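Local coordinates for F420-dependent alcohol dehydrogenase (PDB 1RHC), which probably oxidises secondary alcohols to ketones with the deazaflavin coenzyme F420, on a TIM-barrel fold of the bacterial luciferase family, at residues A284-A287 and E288-I291. Sequence-based numbering, arbitrary orientation.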
# COMPACT_ATOMS: atom_id res chain seq x y z
N ALA A 284 3.03 -34.50 -2.25
CA ALA A 284 4.17 -35.34 -2.58
C ALA A 284 4.91 -35.79 -1.35
O ALA A 284 4.87 -35.12 -0.31
CB ALA A 284 5.11 -34.57 -3.50
N THR A 285 5.58 -36.94 -1.46
CA THR A 285 6.35 -37.44 -0.33
C THR A 285 7.84 -37.16 -0.50
O THR A 285 8.60 -37.25 0.46
CB THR A 285 6.17 -38.97 -0.14
OG1 THR A 285 6.65 -39.65 -1.31
CG2 THR A 285 4.72 -39.31 0.08
N ASP A 286 8.26 -36.83 -1.71
CA ASP A 286 9.67 -36.58 -1.99
C ASP A 286 9.87 -35.72 -3.24
O ASP A 286 8.90 -35.35 -3.89
CB ASP A 286 10.43 -37.91 -2.16
CG ASP A 286 9.88 -38.80 -3.29
OD1 ASP A 286 9.31 -38.30 -4.28
OD2 ASP A 286 10.05 -40.02 -3.21
N ALA A 287 11.11 -35.39 -3.56
CA ALA A 287 11.40 -34.53 -4.71
C ALA A 287 10.94 -35.10 -6.06
O ALA A 287 10.45 -34.37 -6.93
CB ALA A 287 12.88 -34.21 -4.78
N GLU A 288 11.11 -36.41 -6.24
CA GLU A 288 10.73 -37.04 -7.51
C GLU A 288 9.24 -36.91 -7.79
O GLU A 288 8.82 -36.67 -8.93
CB GLU A 288 11.12 -38.52 -7.49
CG GLU A 288 11.20 -39.15 -8.87
CD GLU A 288 12.09 -40.39 -8.90
OE1 GLU A 288 13.31 -40.26 -8.61
OE2 GLU A 288 11.58 -41.50 -9.21
N GLU A 289 8.42 -37.07 -6.76
CA GLU A 289 6.99 -36.94 -6.95
C GLU A 289 6.63 -35.49 -7.23
O GLU A 289 5.71 -35.22 -8.01
CB GLU A 289 6.25 -37.43 -5.73
CG GLU A 289 6.25 -38.93 -5.57
CD GLU A 289 5.49 -39.38 -4.34
OE1 GLU A 289 4.67 -38.59 -3.81
OE2 GLU A 289 5.70 -40.54 -3.92
N MET A 290 7.35 -34.56 -6.62
CA MET A 290 7.08 -33.13 -6.89
C MET A 290 7.41 -32.80 -8.35
O MET A 290 6.65 -32.10 -9.02
CB MET A 290 7.93 -32.24 -5.97
CG MET A 290 7.32 -31.94 -4.62
SD MET A 290 5.74 -31.05 -4.68
CE MET A 290 5.91 -30.19 -6.11
N ILE A 291 8.53 -33.32 -8.84
CA ILE A 291 8.93 -33.09 -10.22
C ILE A 291 7.84 -33.60 -11.18
O ILE A 291 7.48 -32.91 -12.12
CB ILE A 291 10.27 -33.80 -10.53
CG1 ILE A 291 11.39 -33.10 -9.76
CG2 ILE A 291 10.55 -33.78 -12.01
CD1 ILE A 291 12.61 -33.96 -9.58
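Asp286 O accepts from Met290 N at 3.2 Å and Ala287 O from Ile291 N at 2.9 Å, the first i to i+4 backbone bonds of helix 287-300, which starts where the chain turns back after strand 282-284. Asp286 stands at the N-cap, a textbook case of a carboxylate serving a helix start. A chi1 of 59° tucks its carboxylate in between the two backbone branches and carries OD1 over the first turn. There Asp286 OD1 accepts from Glu289 N at 2.9 Å, in a fairly straight bond with an N-H...O angle of 160°. Glu289 reaches back the other way. With CG anti to its carbonyl carbon (chi1 -74°) and the chain extended beyond, it sends its carboxylate to Thr285, one residue before the N-cap, so the pair resembles a capping box without meeting its definition. Glu289 OE1 accepts Thr285 N at 3.0 Å, the N-H approaching from well above the carboxylate plane. A weak bond runs from Thr285 OG1 to Glu289 OE2 at 2.9 Å. Both oxygens are thus engaged by one residue, the backbone amide and the hydroxyl together limiting rotation of the group. On the inner side, the methyl of Ala284 lies against Met290, Ala284 CB to Met290 CG 3.6 Å, and the bent methionine chain touches Phe321 and Val324 of helix 321-328. The turn thus leads from short strand 282-284, paired with strand 224-232 through backbone bonds that include Ala284 to Ser231, into a helix packed on helix 321-328. Two carboxylate oxygens, Asp286 OD1 and Glu289 OE2, lie 4.3 Å apart. The two backbone N-H groups and the Thr285 hydroxyl, together with the positive end of the helix dipole, would be expected to offset that repulsion and favour the ionised form of Asp286.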